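Exo-poly-alpha-D-galacturonosidase (Thermotoga maritima, PDB 3JUR) probably hydrolyses polygalacturonic acid, a backbone component of pectin, from the chain end as a heat-tolerant family 28 glycoside hydrolase, and assembles as a tetramer. Local coordinates at residues L299-E304 with G336-I341; P144-K149 with T234-D239; T103-I108 with H186-S191; A137-W142 with K149-K154. All blocks are in the same frame, centred on the assembly; numbering follows the deposited sequence.

Contact 1 of 4, residues L299-E304 with G336-I341; sequences LVIGSE and GYMENI
Ile301 and Met338 meet in the interior of the right-handed parallel beta-helix characteristic of glycoside hydrolase family 28. Strand 299-301 and the start of strand 337-349 lie on different faces of the solenoid: their axes stay 10.1 Å apart at the closest and run at 142° to each other, so side chains rather than backbones fill the space between them. Ile301 makes contact with two residues opposite. Its CB already lies 3.7 Å from Met338 SD. At chi1 -40° the CG2 methyl is placed anti to the backbone N and pushed against the thioether, where Ile301 CG2 to Met338 SD is 3.4 Å, a tight fit, and Ile301 CG2 to Met338 CG is 3.7 Å. The two chains run alongside each other, pointing opposite ways, and the methionine chain bends at its last torsion. The other branch of Ile301, on the carbonyl-anti side, carries CD1 toward a second partner, Ile341, and touches its CG2 at 4.2 Å. Neighbouring strands complete the packing: Val309 and Leu328 on Ile301, Val373 on Met338. Beyond the strand, a cis peptide joins Gly302 to Ser303 and the chain turns out to Glu304, which is paired with Lys266 and Arg269. Leu299 extends the apolar row more loosely, its CD2 standing 4.5 Å from the CG2 methyl of Ile341.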
# COMPACT_ATOMS: atom_id res chain seq x y z
N LEU D 299 -11.84 -10.67 -23.31
CA LEU D 299 -12.63 -9.79 -24.16
C LEU D 299 -11.70 -9.05 -25.10
O LEU D 299 -10.83 -8.29 -24.65
CB LEU D 299 -13.46 -8.79 -23.35
CG LEU D 299 -14.38 -8.01 -24.32
CD1 LEU D 299 -15.69 -8.79 -24.62
CD2 LEU D 299 -14.66 -6.62 -23.86
N VAL D 300 -11.89 -9.26 -26.40
CA VAL D 300 -10.98 -8.74 -27.40
C VAL D 300 -11.73 -7.89 -28.43
O VAL D 300 -12.85 -8.23 -28.83
CB VAL D 300 -10.19 -9.89 -28.08
CG1 VAL D 300 -9.11 -9.36 -29.03
CG2 VAL D 300 -9.55 -10.77 -27.03
N ILE D 301 -11.13 -6.77 -28.82
CA ILE D 301 -11.64 -5.98 -29.93
C ILE D 301 -10.56 -5.95 -31.03
O ILE D 301 -9.40 -5.67 -30.74
CB ILE D 301 -12.04 -4.51 -29.54
CG1 ILE D 301 -12.75 -4.41 -28.17
CG2 ILE D 301 -12.87 -3.86 -30.64
CD1 ILE D 301 -14.13 -5.05 -28.10
N GLY D 302 -10.95 -6.27 -32.26
CA GLY D 302 -10.03 -6.26 -33.41
C GLY D 302 -9.39 -7.60 -33.71
O GLY D 302 -9.77 -8.62 -33.12
N SER D 303 -8.40 -7.64 -34.60
CA SER D 303 -7.83 -6.45 -35.25
C SER D 303 -8.64 -5.98 -36.44
O SER D 303 -8.43 -4.88 -36.96
CB SER D 303 -6.41 -6.75 -35.71
OG SER D 303 -6.43 -7.57 -36.88
N GLU D 304 -9.56 -6.83 -36.90
CA GLU D 304 -10.41 -6.48 -38.02
C GLU D 304 -11.57 -5.63 -37.50
O GLU D 304 -12.66 -6.13 -37.27
CB GLU D 304 -10.91 -7.74 -38.74
CG GLU D 304 -9.80 -8.68 -39.21
CD GLU D 304 -9.51 -9.82 -38.24
OE1 GLU D 304 -9.67 -9.65 -37.01
OE2 GLU D 304 -9.13 -10.91 -38.71
N GLY D 336 -11.09 2.98 -39.32
CA GLY D 336 -12.19 2.68 -38.41
C GLY D 336 -11.97 3.22 -37.01
O GLY D 336 -11.19 4.16 -36.81
N TYR D 337 -12.67 2.62 -36.04
CA TYR D 337 -12.60 3.06 -34.65
C TYR D 337 -12.89 1.93 -33.67
O TYR D 337 -13.49 0.92 -34.03
CB TYR D 337 -13.57 4.24 -34.40
CG TYR D 337 -15.02 3.93 -34.74
CD1 TYR D 337 -15.85 3.31 -33.81
CD2 TYR D 337 -15.55 4.26 -35.99
CE1 TYR D 337 -17.18 3.02 -34.11
CE2 TYR D 337 -16.88 3.97 -36.30
CZ TYR D 337 -17.69 3.35 -35.35
OH TYR D 337 -19.00 3.05 -35.63
N MET D 338 -12.41 2.10 -32.44
CA MET D 338 -12.85 1.33 -31.29
C MET D 338 -13.12 2.36 -30.21
O MET D 338 -12.22 3.14 -29.86
CB MET D 338 -11.78 0.32 -30.83
CG MET D 338 -11.42 -0.71 -31.90
SD MET D 338 -10.18 -1.91 -31.39
CE MET D 338 -8.71 -0.91 -31.45
N GLU D 339 -14.35 2.40 -29.71
CA GLU D 339 -14.74 3.42 -28.73
C GLU D 339 -15.96 3.03 -27.91
O GLU D 339 -16.79 2.24 -28.37
CB GLU D 339 -14.97 4.78 -29.41
CG GLU D 339 -16.11 4.83 -30.40
CD GLU D 339 -16.32 6.23 -30.96
OE1 GLU D 339 -15.34 7.00 -31.04
OE2 GLU D 339 -17.47 6.56 -31.32
N ASN D 340 -16.07 3.60 -26.71
CA ASN D 340 -17.13 3.27 -25.78
C ASN D 340 -17.15 1.77 -25.48
O ASN D 340 -18.15 1.07 -25.73
CB ASN D 340 -18.50 3.76 -26.29
CG ASN D 340 -18.88 5.11 -25.72
OD1 ASN D 340 -18.12 5.73 -24.98
ND2 ASN D 340 -20.09 5.56 -26.05
N ILE D 341 -16.01 1.28 -24.98
CA ILE D 341 -15.86 -0.11 -24.58
C ILE D 341 -15.83 -0.12 -23.05
O ILE D 341 -15.02 0.59 -22.44
CB ILE D 341 -14.55 -0.75 -25.16
CG1 ILE D 341 -14.38 -0.44 -26.65
CG2 ILE D 341 -14.53 -2.28 -24.91
CD1 ILE D 341 -15.49 -0.98 -27.59

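Contact 2 of 4, residues P144-K149 with T234-D239; sequences PWKGKK and TGPNND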
# COMPACT_ATOMS: atom_id res chain seq x y z
N PRO D 144 -3.44 -28.33 -40.25
CA PRO D 144 -2.21 -28.17 -41.02
C PRO D 144 -2.22 -26.99 -42.00
O PRO D 144 -1.16 -26.46 -42.34
CB PRO D 144 -2.10 -29.49 -41.78
CG PRO D 144 -2.75 -30.47 -40.88
CD PRO D 144 -3.88 -29.74 -40.21
N TRP D 145 -3.41 -26.56 -42.43
CA TRP D 145 -3.53 -25.45 -43.38
C TRP D 145 -3.00 -24.12 -42.84
O TRP D 145 -2.65 -23.23 -43.62
CB TRP D 145 -4.97 -25.31 -43.88
CG TRP D 145 -5.41 -26.43 -44.79
CD1 TRP D 145 -4.74 -27.60 -45.06
CD2 TRP D 145 -6.63 -26.49 -45.54
NE1 TRP D 145 -5.47 -28.37 -45.94
CE2 TRP D 145 -6.63 -27.72 -46.25
CE3 TRP D 145 -7.73 -25.63 -45.68
CZ2 TRP D 145 -7.68 -28.10 -47.09
CZ3 TRP D 145 -8.78 -26.01 -46.52
CH2 TRP D 145 -8.74 -27.24 -47.21
N LYS D 146 -2.93 -23.99 -41.51
CA LYS D 146 -2.39 -22.79 -40.86
C LYS D 146 -0.91 -22.55 -41.18
O LYS D 146 -0.49 -21.41 -41.36
CB LYS D 146 -2.62 -22.86 -39.34
CG LYS D 146 -1.94 -21.75 -38.52
CD LYS D 146 -2.44 -20.35 -38.89
CE LYS D 146 -1.59 -19.27 -38.26
NZ LYS D 146 -1.96 -17.91 -38.76
N GLY D 147 -0.14 -23.63 -41.26
CA GLY D 147 1.29 -23.54 -41.58
C GLY D 147 2.22 -23.70 -40.39
O GLY D 147 3.42 -23.44 -40.51
N LYS D 148 1.66 -24.11 -39.25
CA LYS D 148 2.43 -24.32 -38.02
C LYS D 148 2.70 -25.80 -37.76
O LYS D 148 1.78 -26.62 -37.83
CB LYS D 148 1.68 -23.73 -36.82
CG LYS D 148 1.90 -22.24 -36.62
CD LYS D 148 1.15 -21.77 -35.39
CE LYS D 148 1.62 -20.41 -34.94
NZ LYS D 148 0.76 -19.93 -33.82
N LYS D 149 3.96 -26.13 -37.44
CA LYS D 149 4.40 -27.52 -37.25
C LYS D 149 3.76 -28.21 -36.05
O LYS D 149 3.39 -29.38 -36.13
CB LYS D 149 5.93 -27.61 -37.15
CG LYS D 149 6.67 -27.10 -38.38
CD LYS D 149 8.08 -27.67 -38.47
CE LYS D 149 8.90 -26.93 -39.51
NZ LYS D 149 10.28 -27.48 -39.65
N THR D 234 -8.77 -25.87 -28.80
CA THR D 234 -7.54 -25.11 -28.57
C THR D 234 -6.55 -25.11 -29.74
O THR D 234 -5.35 -24.87 -29.56
CB THR D 234 -6.84 -25.58 -27.28
OG1 THR D 234 -6.61 -26.99 -27.33
CG2 THR D 234 -7.70 -25.24 -26.05
N GLY D 235 -7.06 -25.33 -30.95
CA GLY D 235 -6.25 -25.29 -32.17
C GLY D 235 -5.92 -23.89 -32.66
O GLY D 235 -6.28 -22.90 -32.01
N PRO D 236 -5.23 -23.79 -33.81
CA PRO D 236 -4.80 -22.48 -34.31
C PRO D 236 -6.00 -21.66 -34.79
O PRO D 236 -6.82 -22.16 -35.57
CB PRO D 236 -3.87 -22.83 -35.47
CG PRO D 236 -4.34 -24.16 -35.94
CD PRO D 236 -4.83 -24.88 -34.72
N ASN D 237 -6.10 -20.43 -34.30
CA ASN D 237 -7.21 -19.54 -34.65
C ASN D 237 -8.57 -20.08 -34.20
O ASN D 237 -9.59 -19.80 -34.82
CB ASN D 237 -7.20 -19.23 -36.16
CG ASN D 237 -5.85 -18.74 -36.65
OD1 ASN D 237 -5.22 -19.35 -37.52
ND2 ASN D 237 -5.38 -17.64 -36.07
N ASN D 238 -8.56 -20.86 -33.12
CA ASN D 238 -9.80 -21.34 -32.51
C ASN D 238 -10.44 -20.26 -31.62
O ASN D 238 -10.50 -20.42 -30.40
CB ASN D 238 -9.57 -22.64 -31.72
CG ASN D 238 -9.63 -23.89 -32.59
OD1 ASN D 238 -9.51 -25.01 -32.10
ND2 ASN D 238 -9.85 -23.71 -33.89
N ASP D 239 -10.90 -19.17 -32.24
CA ASP D 239 -11.66 -18.14 -31.54
C ASP D 239 -12.99 -18.74 -31.08
O ASP D 239 -13.58 -19.56 -31.80
CB ASP D 239 -11.96 -16.95 -32.47
CG ASP D 239 -10.71 -16.24 -32.98
OD1 ASP D 239 -9.58 -16.75 -32.84
OD2 ASP D 239 -10.87 -15.13 -33.54
O HOH W 1 -4.79 -17.32 -39.50
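The OD1 atom of Asn237 is gripped from two quarters: the guanidinium NH2 of Arg189 donates to it, and so does a water that in turn ties it to Lys146. This water gives a hydrogen bond to Asn237 OD1 at 2.9 Å and receives one from Lys146 NZ at 3.0 Å. The link between lysine and asparagine is therefore relayed, with no direct bond from the ammonium. Instead the lysine chain passes beside the amide at about a right angle, its CD only 3.3 Å from Asn237 OD1. That path follows from its torsions. CG is anti to the backbone N (chi1 173°), a bend at chi2 (61°) turns the chain, and the remainder runs extended to the water. Nearer the backbone the aliphatic part lies along the proline ring, with Lys146 CG 3.8 Å from Pro236 CB and Lys146 CB 4.0 Å from Pro236 CG. Pro236 is the second residue of a type II turn from Gly235 to Asn238, in the loop leaving beta-helix strand 224-233. Asn237 to Asp239 probably correspond to the Asn-Thr-Asp signature of family 28, and Asp239 has the acidic Asp242 and Asp260 close by. Within the turn Asn238 N bonds to Gly235 O at 3.3 Å. A shorter bond, 2.7 Å from Gly235 N to Asn238 OD1, reaches the amide oxygen from above its carbonyl plane, 56° out of it. Ser233 OG is a further hydrogen-bond partner of Asn238 OD1, while Ser211 O accepts from Asn238 ND2.

Contact 3 of 4, residues T103-I108 with H186-S191; sequences TRFEGI and HYLRPS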
# COMPACT_ATOMS: atom_id res chain seq x y z
N THR D 103 -19.01 -16.19 -47.75
CA THR D 103 -18.47 -16.31 -46.40
C THR D 103 -17.39 -15.25 -46.17
O THR D 103 -17.32 -14.25 -46.90
CB THR D 103 -17.97 -17.78 -46.11
OG1 THR D 103 -17.69 -17.94 -44.71
CG2 THR D 103 -16.74 -18.16 -46.93
N ARG D 104 -16.56 -15.45 -45.16
CA ARG D 104 -15.58 -14.45 -44.79
C ARG D 104 -14.34 -15.14 -44.23
O ARG D 104 -14.45 -16.15 -43.53
CB ARG D 104 -16.19 -13.49 -43.76
CG ARG D 104 -15.79 -12.04 -43.97
CD ARG D 104 -16.40 -11.11 -42.94
NE ARG D 104 -17.50 -10.33 -43.51
CZ ARG D 104 -17.81 -9.09 -43.15
NH1 ARG D 104 -17.10 -8.46 -42.21
NH2 ARG D 104 -18.83 -8.48 -43.73
N PHE D 105 -13.16 -14.62 -44.55
CA PHE D 105 -11.92 -15.12 -43.94
C PHE D 105 -11.10 -13.97 -43.36
O PHE D 105 -10.66 -13.08 -44.09
CB PHE D 105 -11.08 -15.93 -44.93
CG PHE D 105 -9.94 -16.69 -44.29
CD1 PHE D 105 -10.11 -18.01 -43.89
CD2 PHE D 105 -8.70 -16.08 -44.08
CE1 PHE D 105 -9.06 -18.71 -43.30
CE2 PHE D 105 -7.65 -16.77 -43.49
CZ PHE D 105 -7.83 -18.09 -43.10
N GLU D 106 -10.91 -14.00 -42.05
CA GLU D 106 -10.20 -12.95 -41.30
C GLU D 106 -10.54 -11.53 -41.77
O GLU D 106 -9.66 -10.72 -42.07
CB GLU D 106 -8.68 -13.23 -41.29
CG GLU D 106 -8.32 -14.49 -40.49
CD GLU D 106 -6.83 -14.75 -40.39
OE1 GLU D 106 -6.09 -14.50 -41.36
OE2 GLU D 106 -6.39 -15.24 -39.32
N GLY D 107 -11.85 -11.26 -41.83
CA GLY D 107 -12.37 -9.93 -42.11
C GLY D 107 -12.57 -9.54 -43.57
O GLY D 107 -12.97 -8.41 -43.85
N ILE D 108 -12.29 -10.45 -44.49
CA ILE D 108 -12.50 -10.18 -45.92
C ILE D 108 -13.48 -11.18 -46.54
O ILE D 108 -13.31 -12.40 -46.39
CB ILE D 108 -11.17 -10.13 -46.73
CG1 ILE D 108 -10.24 -9.03 -46.19
CG2 ILE D 108 -11.44 -9.89 -48.23
CD1 ILE D 108 -8.79 -9.16 -46.63
N HIS D 186 -7.29 -24.42 -52.86
CA HIS D 186 -6.88 -23.34 -51.96
C HIS D 186 -7.03 -23.77 -50.51
O HIS D 186 -7.73 -24.73 -50.21
CB HIS D 186 -7.67 -22.06 -52.27
CG HIS D 186 -7.50 -21.60 -53.68
ND1 HIS D 186 -6.51 -20.71 -54.06
CD2 HIS D 186 -8.15 -21.94 -54.81
CE1 HIS D 186 -6.58 -20.51 -55.36
NE2 HIS D 186 -7.57 -21.24 -55.84
N TYR D 187 -6.36 -23.05 -49.62
CA TYR D 187 -6.15 -23.54 -48.26
C TYR D 187 -6.63 -22.60 -47.16
O TYR D 187 -5.94 -22.37 -46.16
CB TYR D 187 -4.68 -23.97 -48.08
CG TYR D 187 -4.29 -25.05 -49.08
CD1 TYR D 187 -4.41 -26.40 -48.76
CD2 TYR D 187 -3.81 -24.71 -50.35
CE1 TYR D 187 -4.07 -27.39 -49.68
CE2 TYR D 187 -3.47 -25.69 -51.27
CZ TYR D 187 -3.60 -27.03 -50.93
OH TYR D 187 -3.25 -27.99 -51.83
N LEU D 188 -7.83 -22.06 -47.35
CA LEU D 188 -8.49 -21.22 -46.37
C LEU D 188 -9.60 -22.00 -45.66
O LEU D 188 -10.63 -22.32 -46.26
CB LEU D 188 -9.06 -19.96 -47.03
CG LEU D 188 -8.10 -19.10 -47.88
CD1 LEU D 188 -8.86 -18.03 -48.64
CD2 LEU D 188 -6.99 -18.48 -47.02
N ARG D 189 -9.36 -22.31 -44.38
CA ARG D 189 -10.34 -23.02 -43.54
C ARG D 189 -11.65 -22.26 -43.39
O ARG D 189 -11.66 -21.03 -43.43
CB ARG D 189 -9.77 -23.27 -42.14
CG ARG D 189 -8.64 -24.28 -42.07
CD ARG D 189 -7.91 -24.11 -40.74
NE ARG D 189 -7.15 -22.86 -40.70
CZ ARG D 189 -6.84 -22.20 -39.58
NH1 ARG D 189 -7.23 -22.65 -38.39
NH2 ARG D 189 -6.14 -21.08 -39.65
N PRO D 190 -12.77 -22.98 -43.23
CA PRO D 190 -14.06 -22.34 -42.99
C PRO D 190 -14.32 -22.13 -41.49
O PRO D 190 -13.69 -22.79 -40.66
CB PRO D 190 -15.05 -23.35 -43.55
CG PRO D 190 -14.40 -24.68 -43.31
CD PRO D 190 -12.92 -24.44 -43.44
N SER D 191 -15.22 -21.20 -41.15
CA SER D 191 -15.73 -21.07 -39.78
C SER D 191 -16.53 -22.33 -39.41
O SER D 191 -16.94 -23.09 -40.29
CB SER D 191 -16.62 -19.83 -39.65
OG SER D 191 -15.88 -18.62 -39.77
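Phe105, at the end of the first strand of a beta hairpin, packs against Leu188 in the loop that leads into beta-helix strand 193-196. The hairpin closes with a type I' turn from Phe105 to Ile108, held by Phe105 N to Ile108 O at 2.9 Å and Ile108 N to Phe105 O at 3.1 Å. The looser, partly exposed side is at Glu106, which follows Phe105 into the turn; its OE2 remains 5.9 Å from Arg189 NH2, opposite in charge but not in contact. The guanidinium is instead occupied with Pro236 O, its strongest partner, and with Pro212 O and Gln160 OE1. On the tight side, Leu188 CD2 sits over the middle of one ring face, 4.0 Å from the centroid and 11° off the normal, a clear CH-pi contact. Leu188 CB touches the same face near its rim, 3.8 Å from Phe105 CD1. The ring reaches there because CG stands anti to the backbone N (chi1 -169°). Val164 of helix 161-173, Leu110 and Met213 add to the buried cluster. Arg189 belongs to this tight part through its backbone: its carbonyl O lies in the ring plane, at the edge, 3.4 Å from Phe105 CD1.

Contact 4 of 4, residues A137-W142 with K149-K154; sequences ADNEHW and KDFGWK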
# COMPACT_ATOMS: atom_id res chain seq x y z
N ALA D 137 -11.66 -31.40 -36.41
CA ALA D 137 -10.35 -30.84 -36.71
C ALA D 137 -9.31 -31.36 -35.72
O ALA D 137 -9.58 -31.53 -34.53
CB ALA D 137 -10.39 -29.32 -36.69
N ASP D 138 -8.11 -31.61 -36.23
CA ASP D 138 -6.98 -32.06 -35.42
C ASP D 138 -5.71 -31.81 -36.24
O ASP D 138 -5.75 -31.10 -37.24
CB ASP D 138 -7.13 -33.54 -35.01
CG ASP D 138 -7.35 -34.47 -36.19
OD1 ASP D 138 -7.02 -34.09 -37.34
OD2 ASP D 138 -7.84 -35.59 -35.98
N ASN D 139 -4.59 -32.40 -35.81
CA ASN D 139 -3.31 -32.22 -36.51
C ASN D 139 -3.25 -32.87 -37.90
O ASN D 139 -2.30 -32.65 -38.65
CB ASN D 139 -2.15 -32.73 -35.65
CG ASN D 139 -1.92 -31.88 -34.41
OD1 ASN D 139 -2.55 -30.82 -34.23
ND2 ASN D 139 -1.02 -32.33 -33.55
N GLU D 140 -4.27 -33.66 -38.23
CA GLU D 140 -4.35 -34.30 -39.55
C GLU D 140 -5.45 -33.68 -40.41
O GLU D 140 -5.51 -33.94 -41.62
CB GLU D 140 -4.59 -35.81 -39.41
CG GLU D 140 -4.18 -36.41 -38.06
CD GLU D 140 -2.70 -36.68 -37.94
OE1 GLU D 140 -2.16 -37.43 -38.78
OE2 GLU D 140 -2.08 -36.16 -36.99
N HIS D 141 -6.32 -32.87 -39.80
CA HIS D 141 -7.50 -32.32 -40.49
C HIS D 141 -7.72 -30.83 -40.24
O HIS D 141 -7.82 -30.39 -39.08
CB HIS D 141 -8.75 -33.14 -40.15
CG HIS D 141 -8.60 -34.61 -40.42
ND1 HIS D 141 -8.14 -35.50 -39.47
CD2 HIS D 141 -8.83 -35.34 -41.54
CE1 HIS D 141 -8.11 -36.71 -39.99
NE2 HIS D 141 -8.52 -36.64 -41.24
N TRP D 142 -7.79 -30.07 -41.33
CA TRP D 142 -7.94 -28.60 -41.31
C TRP D 142 -6.74 -27.81 -40.74
O TRP D 142 -6.26 -26.88 -41.39
CB TRP D 142 -9.22 -28.16 -40.59
CG TRP D 142 -10.51 -28.70 -41.17
CD1 TRP D 142 -11.36 -29.58 -40.57
CD2 TRP D 142 -11.09 -28.37 -42.44
NE1 TRP D 142 -12.44 -29.82 -41.39
CE2 TRP D 142 -12.30 -29.09 -42.54
CE3 TRP D 142 -10.70 -27.54 -43.50
CZ2 TRP D 142 -13.13 -29.02 -43.67
CZ3 TRP D 142 -11.53 -27.46 -44.62
CH2 TRP D 142 -12.73 -28.20 -44.69
N LYS D 149 3.96 -26.13 -37.44
CA LYS D 149 4.40 -27.52 -37.25
C LYS D 149 3.76 -28.21 -36.05
O LYS D 149 3.39 -29.38 -36.13
CB LYS D 149 5.93 -27.61 -37.15
CG LYS D 149 6.67 -27.10 -38.38
CD LYS D 149 8.08 -27.67 -38.47
CE LYS D 149 8.90 -26.93 -39.51
NZ LYS D 149 10.28 -27.48 -39.65
N ASP D 150 3.64 -27.50 -34.93
CA ASP D 150 2.99 -28.05 -33.74
C ASP D 150 1.50 -28.34 -33.96
O ASP D 150 0.87 -29.02 -33.14
CB ASP D 150 3.20 -27.14 -32.51
CG ASP D 150 3.42 -25.70 -32.89
OD1 ASP D 150 4.49 -25.40 -33.46
OD2 ASP D 150 2.53 -24.86 -32.61
N PHE D 151 0.95 -27.84 -35.07
CA PHE D 151 -0.44 -28.13 -35.45
C PHE D 151 -0.57 -28.94 -36.74
O PHE D 151 -1.56 -28.83 -37.47
CB PHE D 151 -1.28 -26.84 -35.48
CG PHE D 151 -1.49 -26.23 -34.11
CD1 PHE D 151 -2.23 -26.89 -33.14
CD2 PHE D 151 -0.93 -24.99 -33.80
CE1 PHE D 151 -2.43 -26.33 -31.88
CE2 PHE D 151 -1.13 -24.41 -32.54
CZ PHE D 151 -1.88 -25.09 -31.58
N GLY D 152 0.44 -29.75 -37.03
CA GLY D 152 0.34 -30.75 -38.08
C GLY D 152 0.93 -30.41 -39.44
O GLY D 152 1.08 -31.30 -40.27
N TRP D 153 1.26 -29.14 -39.66
CA TRP D 153 1.87 -28.72 -40.93
C TRP D 153 3.25 -29.36 -41.10
O TRP D 153 4.05 -29.37 -40.16
CB TRP D 153 1.99 -27.20 -41.06
CG TRP D 153 2.50 -26.76 -42.43
CD1 TRP D 153 1.78 -26.70 -43.58
CD2 TRP D 153 3.84 -26.34 -42.77
NE1 TRP D 153 2.57 -26.26 -44.62
CE2 TRP D 153 3.84 -26.03 -44.15
CE3 TRP D 153 5.03 -26.19 -42.04
CZ2 TRP D 153 4.98 -25.59 -44.82
CZ3 TRP D 153 6.16 -25.74 -42.71
CH2 TRP D 153 6.13 -25.44 -44.09
N LYS D 154 3.49 -29.87 -42.30
CA LYS D 154 4.76 -30.51 -42.63
C LYS D 154 5.52 -29.73 -43.69
O LYS D 154 4.92 -29.07 -44.54
CB LYS D 154 4.52 -31.95 -43.09
CG LYS D 154 3.65 -32.76 -42.14
CD LYS D 154 4.06 -34.22 -42.11
CE LYS D 154 3.43 -34.92 -40.92
NZ LYS D 154 3.66 -34.18 -39.65
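Gly152 and Asn139 meet through a CA-H...O contact: Gly152 CA lies 3.3 Å from Asn139 O, with 147° at the hydrogen. Lacking a side chain, the glycine lets the carbonyl come right up to its alpha carbon, and its positive phi of 98° suits the bend made there. The remaining contacts across the gap are van der Waals in kind. Asn139 OD1 lies 3.6 Å from Phe151 CA and approaches the phenyl ring at its edge, near the ring plane, 4.1 Å from CD1. The amide ND2 of Asn139 is 3.8 Å from Asp150 O, too far for a bond.

Hydrogen bonds instead stiffen the two segments separately. Asp138 OD1 accepts from Glu140 N, two residues on, at 2.9 Å, an Asx turn; the N-H comes from above the carboxylate plane. The same oxygen takes His141 ND1 on its syn side at 2.8 Å, nearly in the imidazole plane, so the histidine ring is held against the carboxylate. In the other segment Gly152 N reaches back to Lys149 O at 3.1 Å.

Both segments belong to one long surface excursion between beta-helix strand 132-134 and helix 161-173. Ala137 is tied by backbone bonding to Asn210 just beyond strand 207-209, Trp142 packs on Pro190 ahead of strand 193-196, and Phe151 leans on Pro236 after strand 224-233.

How the contacts relate
Contacts 1 and 3 are buried and mostly hydrophobic, but contact 1 lies inside the beta-helix whereas contact 3 joins an accessory hairpin to a loop. Contact 2 is half buried and partly water-mediated; contact 4 is a surface meeting of loops, reliant on backbone and polar atoms. Contacts 2 and 4 share Lys149 and the excursion after strand 132-134, with centres about 7 Å apart. The guanidinium of Arg189 joins contact 3 to contact 2, and the same residue also packs on Trp142 of contact 4, so these three form one cluster. Contact 1 stands apart, meeting contact 3 where Glu304 packs on Glu106 and Gly107.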